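Local coordinates for uncharacterized protein (Bacteroides ovatus, PDB 4IRT) that is of unknown function but, as a putative neuraminidase with a BNR-repeat beta-propeller fold, may cleave sialic acid from glycans, at residues V69-N74 against D91-P96; H73-M78 against T125-Y130; D136-Y141 against L151-Y156. One frame throughout, in Å; residues are numbered along the deposited sequence.

Contact 1. Residues V69-N74 against D91-P96; sequences VKDAHN and DHHGHP. With EDO (1,2-ethanediol), chain L.
His73 and His93 lie face to face where the loop 69-74 meets the loop 91-96, their ring centroids 3.9 Å apart and their planes only 20° from parallel. His73 CG sits over the centre of the His93 ring, whereas His93 CE1 falls toward the rim of the His73 ring. Asp71, its CG anti to the backbone N (chi1 -168°), reaches the edges of both imidazoles. Its OD2 takes a nearly straight bond from His93 ND1 (2.8 Å) on the syn side, close to the plane of that ring. The other oxygen, OD1, accepts from His73 ND1 at 2.8 Å and also from the His73 backbone N, which closes an Asx turn. An alanine in place of Asp71 would probably leave both ND1 atoms without this acceptor and the two stacked rings freer to turn. Deeper in, the Asn74 amide sends ND2 to Asp91 OD1 (2.9 Å), a straight bond that meets the carboxylate from above its plane; Asn68 N binds the same oxygen. The far side is looser: His95 is solvent-exposed, and between it and Asp91 lies a 1,2-ethanediol, probably from the crystallisation liquor, with C1 3.5 Å above the His95 ring plane and O2 bonded to Asp91 OD2. One carboxylate thus binds two stacked histidines through separate oxygens, which fixes the rotation of both rings and ties the loops together through polar groups.

Contact 2. Residues H73-M78 against T125-Y130; sequences HNIISM and TYPEFY
Ser77 OG takes part in two hydrogen bonds: it donates to Pro127 O at 2.6 Å and accepts from the backbone N of Asn25. Its torsion, OG anti to the carbonyl carbon (chi1 -76°), turns the hydroxyl to the strand 125-130, and the donor approaches tilted out of the Pro127 carbonyl plane. The strands run nearly parallel, at 15°, but their axes come no closer than 6.2 Å, so the hydroxyl bridges a gap too wide for ordinary sheet pairing. Further along, the Ser77 carbonyl O faces the edge of the Phe129 ring, 3.3 Å from CE2 and close to the ring plane. On the other side of the serine, Ile75 reaches across with CD1, which touches Pro127 CG at 4.2 Å as the two side chains slide past each other in opposite directions. In the loop ahead of strand 76-80, a water links the two segments: it donates to His73 O at 2.6 Å and accepts from Tyr126 N at 2.9 Å. Beyond it Tyr126 OH comes to the edge of the His73 imidazole, 3.1 Å from CD2, the two side chains crossing at a slant. Strands 76-80 and 124-131 are each the first strand of a separate antiparallel sheet and lie near the centre of the chain. Contact through side chains and a water, without direct backbone pairing, is characteristic of adjoining blades of a beta-propeller, here meeting along their inner strands.

Contact 3. Residues D136-Y141 against L151-Y156; sequences DLLFVY and LVMNRY. With EDO (1,2-ethanediol), chain K.
The Tyr141 ring lies with one face over Val152, whose CB sits 3.6 Å above the ring plane and is offset toward the rim; at the ring's edge comes Asn154 ND2. The same amide nitrogen also approaches the edge of the Phe139 ring, so two aromatic edges converge on one polar group. These residues belong to an antiparallel beta hairpin, the two middle strands of a four-stranded propeller blade. Tyr141 CG takes the crowded position between the backbone N and the carbonyl carbon (chi1 66°), and the side chain runs beside Val152, pointing the same way, with CE1 3.5 Å from Val152 CG1. A water joins the polar ends, donating to Tyr141 OH and accepting from Asn154 ND2. Both side chains have further partners: Tyr141 OH binds Asp120 O, and Asn154 OD1 is held by Arg165 of the next strand.

Leu137, Phe139 and Tyr141 form hydrogen-bonded pairs with Tyr156, Asn154 and Val152, each pair joined by two backbone bonds. Leu138 and Val140 point to the other face, which is apolar around Met153 and has Arg155 toward the open end. Leu138 CD1 touches Met153 CG at 3.9 Å, and the selenomethionine, bent at its last torsion (chi3 -65°), brings CE to 4.0 Å from Val140 CG2. Val140 CG1 in turn rests 3.8 Å from Leu151 CG. Trp181 and Leu183 of strand 178-185 meet this face from the next blade. At the hairpin's open end Arg155, extended from CG to NE, grips Asp136 side-on in a salt bridge: NE and NH2 both bond to the single oxygen OD2, each at 2.9 Å, while Asp136 OD1 accepts from the backbone N of Leu158.

Along the chain, contacts 1 and 2 start from the same loop and share His73 and Asn74; contact 3 follows in series. Contact 1 joins the loop leading into strand 76-80 to the loop between strands 86-90 and 99-101 of the same sheet. Contact 2, its centre 10 Å away, passes from that sheet to strand 124-131 of the next one, and one water serves both contacts. Contact 3 lies in this second sheet, where strand 137-143 pairs directly with 124-131; its centre is 11 Å from that of contact 2 and 19 Å from that of contact 1. Together they step from the loops of one propeller blade across its inner edge into the body of the next.

Contact 1. Residues V69-N74 against D91-P96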
loop_
_atom_site.group_PDB
_atom_site.type_symbol
_atom_site.label_atom_id
_atom_site.label_comp_id
_atom_site.label_asym_id
_atom_site.label_seq_id
_atom_site.Cartn_x
_atom_site.Cartn_y
_atom_site.Cartn_z
ATOM N N VAL A 69 -11.633 14.722 -3.973
ATOM C CA VAL A 69 -10.591 14.265 -4.882
ATOM C C VAL A 69 -9.471 15.292 -5.129
ATOM O O VAL A 69 -8.369 14.915 -5.497
ATOM C CB VAL A 69 -11.189 13.782 -6.232
ATOM C CG1 VAL A 69 -12.057 12.538 -6.005
ATOM C CG2 VAL A 69 -12.006 14.867 -6.906
ATOM N N LYS A 70 -9.730 16.577 -4.872
ATOM C CA LYS A 70 -8.661 17.589 -4.885
ATOM C C LYS A 70 -7.580 17.401 -3.832
ATOM O O LYS A 70 -6.503 17.985 -3.963
ATOM C CB LYS A 70 -9.269 18.999 -4.762
ATOM C CG LYS A 70 -10.002 19.401 -6.009
ATOM C CD LYS A 70 -10.540 20.804 -5.892
ATOM C CE LYS A 70 -11.590 21.097 -6.956
ATOM N NZ LYS A 70 -10.933 21.349 -8.262
ATOM N N ASP A 71 -7.831 16.577 -2.812
ATOM C CA ASP A 71 -6.819 16.175 -1.825
ATOM C C ASP A 71 -6.395 14.730 -2.089
ATOM O O ASP A 71 -7.138 13.770 -1.809
ATOM C CB ASP A 71 -7.377 16.326 -0.402
ATOM C CG ASP A 71 -6.321 16.212 0.657
ATOM O OD1 ASP A 71 -5.328 15.485 0.460
ATOM O OD2 ASP A 71 -6.504 16.815 1.743
ATOM N N ALA A 72 -5.198 14.564 -2.629
ATOM C CA ALA A 72 -4.674 13.230 -2.960
ATOM C C ALA A 72 -4.482 12.318 -1.775
ATOM O O ALA A 72 -4.198 11.136 -1.966
ATOM C CB ALA A 72 -3.352 13.362 -3.734
ATOM N N HIS A 73 -4.586 12.832 -0.542
ATOM C CA HIS A 73 -4.595 11.955 0.622
ATOM C C HIS A 73 -5.831 11.084 0.729
ATOM O O HIS A 73 -5.799 10.014 1.372
ATOM C CB HIS A 73 -4.492 12.743 1.923
ATOM C CG HIS A 73 -3.176 13.435 2.091
ATOM N ND1 HIS A 73 -2.918 14.677 1.560
ATOM C CD2 HIS A 73 -2.038 13.044 2.710
ATOM C CE1 HIS A 73 -1.670 15.017 1.838
ATOM N NE2 HIS A 73 -1.125 14.056 2.560
ATOM N N ASN A 74 -6.919 11.576 0.141
ATOM C CA ASN A 74 -8.269 11.118 0.455
ATOM C C ASN A 74 -8.693 9.834 -0.319
ATOM O O ASN A 74 -9.792 9.732 -0.891
ATOM C CB ASN A 74 -9.262 12.252 0.223
ATOM C CG ASN A 74 -9.165 13.350 1.267
ATOM O OD1 ASN A 74 -8.063 13.817 1.608
ATOM N ND2 ASN A 74 -10.315 13.788 1.764
ATOM N N ASP A 91 -11.872 8.604 1.530
ATOM C CA ASP A 91 -12.072 10.052 1.647
ATOM C C ASP A 91 -11.747 10.652 3.022
ATOM O O ASP A 91 -12.574 11.382 3.624
ATOM C CB ASP A 91 -13.516 10.412 1.245
ATOM C CG ASP A 91 -13.731 11.918 1.180
ATOM O OD1 ASP A 91 -12.768 12.632 0.820
ATOM O OD2 ASP A 91 -14.830 12.386 1.519
ATOM N N HIS A 92 -10.536 10.386 3.503
ATOM C CA HIS A 92 -10.077 10.961 4.749
ATOM C C HIS A 92 -8.768 11.741 4.644
ATOM O O HIS A 92 -7.776 11.288 4.032
ATOM C CB HIS A 92 -9.777 9.895 5.789
ATOM C CG HIS A 92 -10.800 8.812 5.917
ATOM N ND1 HIS A 92 -10.710 7.629 5.215
ATOM C CD2 HIS A 92 -11.875 8.689 6.737
ATOM C CE1 HIS A 92 -11.696 6.828 5.589
ATOM N NE2 HIS A 92 -12.411 7.443 6.515
ATOM N N HIS A 93 -8.721 12.824 5.405
ATOM C CA HIS A 93 -7.469 13.490 5.737
ATOM C C HIS A 93 -7.627 14.176 7.077
ATOM O O HIS A 93 -7.716 15.405 7.154
ATOM C CB HIS A 93 -7.068 14.463 4.645
ATOM C CG HIS A 93 -5.671 14.970 4.793
ATOM N ND1 HIS A 93 -5.149 15.952 3.981
ATOM C CD2 HIS A 93 -4.695 14.649 5.676
ATOM C CE1 HIS A 93 -3.905 16.199 4.343
ATOM N NE2 HIS A 93 -3.603 15.425 5.370
ATOM N N GLY A 94 -7.750 13.350 8.113
ATOM C CA GLY A 94 -8.034 13.766 9.466
ATOM C C GLY A 94 -9.519 13.969 9.725
ATOM O O GLY A 94 -9.902 14.985 10.292
ATOM N N HIS A 95 -10.353 13.027 9.287
ATOM C CA HIS A 95 -11.799 13.203 9.282
ATOM C C HIS A 95 -12.465 12.010 9.927
ATOM O O HIS A 95 -11.861 10.956 10.021
ATOM C CB HIS A 95 -12.344 13.296 7.842
ATOM C CG HIS A 95 -11.933 14.534 7.122
ATOM N ND1 HIS A 95 -10.873 14.553 6.251
ATOM C CD2 HIS A 95 -12.437 15.795 7.128
ATOM C CE1 HIS A 95 -10.716 15.775 5.765
ATOM N NE2 HIS A 95 -11.667 16.543 6.266
ATOM N N PRO A 96 -13.755 12.139 10.270
ATOM C CA PRO A 96 -14.450 10.970 10.801
ATOM C C PRO A 96 -14.444 9.810 9.816
ATOM O O PRO A 96 -14.453 10.024 8.600
ATOM C CB PRO A 96 -15.876 11.493 11.026
ATOM C CG PRO A 96 -15.668 12.939 11.339
ATOM C CD PRO A 96 -14.557 13.371 10.413
HETATM C C1 EDO L . -13.659 14.549 3.838
HETATM O O1 EDO L . -14.447 15.738 3.546
HETATM C C2 EDO L . -14.366 13.613 4.817
HETATM O O2 EDO L . -15.363 12.800 4.165
HETATM O O HOH W 1 -6.457 9.009 3.662
#

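Contact 2. Residues H73-M78 against T125-Y130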
loop_
_atom_site.group_PDB
_atom_site.type_symbol
_atom_site.label_atom_id
_atom_site.label_comp_id
_atom_site.label_asym_id
_atom_site.label_seq_id
_atom_site.Cartn_x
_atom_site.Cartn_y
_atom_site.Cartn_z
ATOM N N HIS A 73 -4.586 12.832 -0.542
ATOM C CA HIS A 73 -4.595 11.955 0.622
ATOM C C HIS A 73 -5.831 11.084 0.729
ATOM O O HIS A 73 -5.799 10.014 1.372
ATOM C CB HIS A 73 -4.492 12.743 1.923
ATOM C CG HIS A 73 -3.176 13.435 2.091
ATOM N ND1 HIS A 73 -2.918 14.677 1.560
ATOM C CD2 HIS A 73 -2.038 13.044 2.710
ATOM C CE1 HIS A 73 -1.670 15.017 1.838
ATOM N NE2 HIS A 73 -1.125 14.056 2.560
ATOM N N ASN A 74 -6.919 11.576 0.141
ATOM C CA ASN A 74 -8.269 11.118 0.455
ATOM C C ASN A 74 -8.693 9.834 -0.319
ATOM O O ASN A 74 -9.792 9.732 -0.891
ATOM C CB ASN A 74 -9.262 12.252 0.223
ATOM C CG ASN A 74 -9.165 13.350 1.267
ATOM O OD1 ASN A 74 -8.063 13.817 1.608
ATOM N ND2 ASN A 74 -10.315 13.788 1.764
ATOM N N ILE A 75 -7.793 8.855 -0.294
ATOM C CA ILE A 75 -7.918 7.646 -1.110
ATOM C C ILE A 75 -9.033 6.693 -0.689
ATOM O O ILE A 75 -9.586 6.793 0.413
ATOM C CB ILE A 75 -6.582 6.881 -1.132
ATOM C CG1 ILE A 75 -6.199 6.419 0.289
ATOM C CG2 ILE A 75 -5.506 7.770 -1.725
ATOM C CD1 ILE A 75 -6.465 4.969 0.526
ATOM N N ILE A 76 -9.309 5.758 -1.575
ATOM C CA ILE A 76 -10.221 4.646 -1.353
ATOM C C ILE A 76 -9.373 3.375 -1.162
ATOM O O ILE A 76 -8.526 3.026 -2.024
ATOM C CB ILE A 76 -11.092 4.394 -2.597
ATOM C CG1 ILE A 76 -11.919 5.623 -2.989
ATOM C CG2 ILE A 76 -11.997 3.166 -2.391
ATOM C CD1 ILE A 76 -12.166 5.700 -4.491
ATOM N N SER A 77 -9.631 2.660 -0.080
ATOM C CA SER A 77 -9.127 1.306 0.097
ATOM C C SER A 77 -10.302 0.336 0.235
ATOM O O SER A 77 -11.266 0.597 0.987
ATOM C CB SER A 77 -8.262 1.209 1.361
ATOM O OG SER A 77 -6.969 1.784 1.203
HETATM N N MSE A 78 -10.193 -0.799 -0.454
HETATM C CA MSE A 78 -11.208 -1.850 -0.439
HETATM C C MSE A 78 -10.622 -3.218 -0.165
HETATM O O MSE A 78 -9.391 -3.439 -0.260
HETATM C CB MSE A 78 -11.956 -1.860 -1.769
HETATM C CG MSE A 78 -11.269 -2.699 -2.816
HETATM SE SE MSE A 78 -11.885 -2.504 -4.664
HETATM C CE MSE A 78 -13.738 -2.864 -4.401
ATOM N N THR A 125 -6.877 8.959 8.930
ATOM C CA THR A 125 -6.160 9.141 7.672
ATOM C C THR A 125 -5.621 7.758 7.277
ATOM O O THR A 125 -5.335 6.954 8.145
ATOM C CB THR A 125 -4.986 10.150 7.782
ATOM O OG1 THR A 125 -5.404 11.350 8.470
ATOM C CG2 THR A 125 -4.445 10.591 6.387
ATOM N N TYR A 126 -5.478 7.509 5.974
ATOM C CA TYR A 126 -4.811 6.311 5.434
ATOM C C TYR A 126 -5.488 4.991 5.846
ATOM O O TYR A 126 -4.877 4.143 6.494
ATOM C CB TYR A 126 -3.324 6.277 5.823
ATOM C CG TYR A 126 -2.577 7.544 5.473
ATOM C CD1 TYR A 126 -2.620 8.072 4.181
ATOM C CD2 TYR A 126 -1.846 8.225 6.434
ATOM C CE1 TYR A 126 -1.951 9.240 3.858
ATOM C CE2 TYR A 126 -1.159 9.387 6.120
ATOM C CZ TYR A 126 -1.211 9.886 4.836
ATOM O OH TYR A 126 -0.528 11.040 4.547
ATOM N N PRO A 127 -6.758 4.800 5.436
ATOM C CA PRO A 127 -7.397 3.506 5.643
ATOM C C PRO A 127 -6.725 2.392 4.826
ATOM O O PRO A 127 -6.435 2.599 3.643
ATOM C CB PRO A 127 -8.830 3.740 5.138
ATOM C CG PRO A 127 -8.652 4.809 4.053
ATOM C CD PRO A 127 -7.582 5.713 4.604
ATOM N N GLU A 128 -6.465 1.253 5.471
ATOM C CA GLU A 128 -5.875 0.075 4.826
ATOM C C GLU A 128 -6.542 -1.191 5.331
ATOM O O GLU A 128 -6.707 -1.340 6.541
ATOM C CB GLU A 128 -4.380 -0.072 5.154
ATOM C CG GLU A 128 -3.479 1.127 4.938
ATOM C CD GLU A 128 -2.145 0.999 5.712
ATOM O OE1 GLU A 128 -1.652 -0.115 5.945
ATOM O OE2 GLU A 128 -1.593 2.022 6.150
ATOM N N PHE A 129 -6.869 -2.108 4.405
ATOM C CA PHE A 129 -7.426 -3.409 4.713
ATOM C C PHE A 129 -6.412 -4.510 4.359
ATOM O O PHE A 129 -5.682 -4.390 3.379
ATOM C CB PHE A 129 -8.683 -3.683 3.898
ATOM C CG PHE A 129 -9.887 -2.870 4.306
ATOM C CD1 PHE A 129 -10.663 -3.241 5.392
ATOM C CD2 PHE A 129 -10.280 -1.771 3.553
ATOM C CE1 PHE A 129 -11.764 -2.492 5.757
ATOM C CE2 PHE A 129 -11.386 -1.040 3.905
ATOM C CZ PHE A 129 -12.144 -1.415 5.002
ATOM N N TYR A 130 -6.442 -5.607 5.120
ATOM C CA TYR A 130 -5.667 -6.815 4.842
ATOM C C TYR A 130 -6.518 -8.005 5.209
ATOM O O TYR A 130 -7.207 -8.000 6.248
ATOM C CB TYR A 130 -4.354 -6.838 5.643
ATOM C CG TYR A 130 -3.543 -5.580 5.472
ATOM C CD1 TYR A 130 -2.649 -5.445 4.419
ATOM C CD2 TYR A 130 -3.721 -4.483 6.336
ATOM C CE1 TYR A 130 -1.929 -4.284 4.231
ATOM C CE2 TYR A 130 -3.021 -3.311 6.141
ATOM C CZ TYR A 130 -2.131 -3.212 5.091
ATOM O OH TYR A 130 -1.435 -2.061 4.887
HETATM O O HOH W 1 -6.457 9.009 3.662
#

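Contact 3. Residues D136-Y141 against L151-Y156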
loop_
_atom_site.group_PDB
_atom_site.type_symbol
_atom_site.label_atom_id
_atom_site.label_comp_id
_atom_site.label_asym_id
_atom_site.label_seq_id
_atom_site.Cartn_x
_atom_site.Cartn_y
_atom_site.Cartn_z
ATOM N N ASP A 136 -11.659 -13.514 7.995
ATOM C CA ASP A 136 -11.681 -12.286 8.797
ATOM C C ASP A 136 -10.877 -11.184 8.070
ATOM O O ASP A 136 -10.104 -11.478 7.154
ATOM C CB ASP A 136 -11.081 -12.526 10.184
ATOM C CG ASP A 136 -12.037 -13.243 11.134
ATOM O OD1 ASP A 136 -13.117 -13.694 10.700
ATOM O OD2 ASP A 136 -11.680 -13.361 12.325
ATOM N N LEU A 137 -11.060 -9.933 8.480
ATOM C CA LEU A 137 -10.277 -8.836 7.930
ATOM C C LEU A 137 -9.535 -8.070 9.010
ATOM O O LEU A 137 -9.960 -8.041 10.168
ATOM C CB LEU A 137 -11.138 -7.839 7.150
ATOM C CG LEU A 137 -11.871 -8.349 5.920
ATOM C CD1 LEU A 137 -12.590 -7.205 5.223
ATOM C CD2 LEU A 137 -10.905 -9.082 5.005
ATOM N N LEU A 138 -8.425 -7.452 8.606
ATOM C CA LEU A 138 -7.713 -6.465 9.413
ATOM C C LEU A 138 -7.925 -5.088 8.812
ATOM O O LEU A 138 -7.952 -4.949 7.592
ATOM C CB LEU A 138 -6.222 -6.770 9.397
ATOM C CG LEU A 138 -5.432 -6.255 10.584
ATOM C CD1 LEU A 138 -5.704 -7.084 11.832
ATOM C CD2 LEU A 138 -3.945 -6.260 10.251
ATOM N N PHE A 139 -8.066 -4.080 9.667
ATOM C CA PHE A 139 -8.118 -2.698 9.226
ATOM C C PHE A 139 -7.112 -1.922 10.036
ATOM O O PHE A 139 -7.042 -2.054 11.243
ATOM C CB PHE A 139 -9.484 -2.099 9.425
ATOM C CG PHE A 139 -9.653 -0.685 8.873
ATOM C CD1 PHE A 139 -9.686 -0.448 7.502
ATOM C CD2 PHE A 139 -9.869 0.373 9.731
ATOM C CE1 PHE A 139 -9.925 0.831 7.003
ATOM C CE2 PHE A 139 -10.101 1.647 9.250
ATOM C CZ PHE A 139 -10.135 1.881 7.894
ATOM N N VAL A 140 -6.346 -1.108 9.343
ATOM C CA VAL A 140 -5.361 -0.261 9.974
ATOM C C VAL A 140 -5.555 1.164 9.480
ATOM O O VAL A 140 -5.862 1.383 8.299
ATOM C CB VAL A 140 -3.913 -0.701 9.714
ATOM C CG1 VAL A 140 -2.960 0.269 10.387
ATOM C CG2 VAL A 140 -3.678 -2.101 10.228
ATOM N N TYR A 141 -5.385 2.124 10.385
ATOM C CA TYR A 141 -5.434 3.528 10.000
ATOM C C TYR A 141 -4.601 4.356 10.963
ATOM O O TYR A 141 -4.210 3.860 12.025
ATOM C CB TYR A 141 -6.891 4.023 9.943
ATOM C CG TYR A 141 -7.655 4.066 11.266
ATOM C CD1 TYR A 141 -8.201 2.914 11.797
ATOM C CD2 TYR A 141 -7.824 5.251 11.977
ATOM C CE1 TYR A 141 -8.904 2.931 12.984
ATOM C CE2 TYR A 141 -8.538 5.279 13.165
ATOM C CZ TYR A 141 -9.079 4.107 13.671
ATOM O OH TYR A 141 -9.800 4.095 14.862
ATOM N N LEU A 151 -0.981 4.504 15.157
ATOM C CA LEU A 151 -1.477 3.348 14.412
ATOM C C LEU A 151 -2.584 2.644 15.186
ATOM O O LEU A 151 -2.370 2.183 16.308
ATOM C CB LEU A 151 -0.335 2.354 14.156
ATOM C CG LEU A 151 -0.628 1.157 13.239
ATOM C CD1 LEU A 151 0.695 0.594 12.718
ATOM C CD2 LEU A 151 -1.432 0.066 13.953
ATOM N N VAL A 152 -3.773 2.539 14.577
ATOM C CA VAL A 152 -4.875 1.812 15.183
ATOM C C VAL A 152 -5.226 0.621 14.296
ATOM O O VAL A 152 -5.297 0.754 13.078
ATOM C CB VAL A 152 -6.100 2.718 15.347
ATOM C CG1 VAL A 152 -7.287 1.974 15.916
ATOM C CG2 VAL A 152 -5.732 3.916 16.216
HETATM N N MSE A 153 -5.453 -0.517 14.942
HETATM C CA MSE A 153 -5.648 -1.789 14.283
HETATM C C MSE A 153 -6.859 -2.493 14.842
HETATM O O MSE A 153 -6.999 -2.720 16.061
HETATM C CB MSE A 153 -4.364 -2.613 14.424
HETATM C CG MSE A 153 -4.496 -4.046 13.928
HETATM SE SE MSE A 153 -2.845 -5.084 14.186
HETATM C CE MSE A 153 -1.633 -4.121 12.994
ATOM N N ASN A 154 -7.753 -2.835 13.929
ATOM C CA ASN A 154 -8.980 -3.538 14.232
ATOM C C ASN A 154 -9.070 -4.841 13.464
ATOM O O ASN A 154 -8.396 -5.024 12.452
ATOM C CB ASN A 154 -10.174 -2.705 13.790
ATOM C CG ASN A 154 -10.300 -1.390 14.524
ATOM O OD1 ASN A 154 -9.865 -1.235 15.662
ATOM N ND2 ASN A 154 -10.934 -0.419 13.859
ATOM N N ARG A 155 -9.957 -5.718 13.927
ATOM C CA ARG A 155 -10.237 -6.979 13.273
ATOM C C ARG A 155 -11.729 -7.160 13.059
ATOM O O ARG A 155 -12.533 -6.865 13.946
ATOM C CB ARG A 155 -9.701 -8.168 14.080
ATOM C CG ARG A 155 -9.991 -9.536 13.447
ATOM C CD ARG A 155 -9.262 -10.628 14.211
ATOM N NE ARG A 155 -9.637 -11.997 13.831
ATOM C CZ ARG A 155 -9.169 -13.087 14.449
ATOM N NH1 ARG A 155 -8.315 -12.983 15.476
ATOM N NH2 ARG A 155 -9.574 -14.288 14.076
ATOM N N TYR A 156 -12.089 -7.671 11.886
ATOM C CA TYR A 156 -13.480 -7.974 11.548
ATOM C C TYR A 156 -13.705 -9.461 11.653
ATOM O O TYR A 156 -13.094 -10.239 10.923
ATOM C CB TYR A 156 -13.801 -7.539 10.130
ATOM C CG TYR A 156 -15.242 -7.779 9.727
ATOM C CD1 TYR A 156 -16.265 -6.986 10.244
ATOM C CD2 TYR A 156 -15.579 -8.779 8.827
ATOM C CE1 TYR A 156 -17.592 -7.177 9.871
ATOM C CE2 TYR A 156 -16.913 -8.980 8.441
ATOM C CZ TYR A 156 -17.900 -8.175 8.970
ATOM O OH TYR A 156 -19.205 -8.355 8.609
HETATM C C1 EDO K . 3.660 6.345 16.026
HETATM O O1 EDO K . 3.039 7.530 16.521
HETATM C C2 EDO K . 2.622 5.464 15.311
HETATM O O2 EDO K . 1.655 4.925 16.220
HETATM O O HOH W 2 -11.678 2.039 15.095
#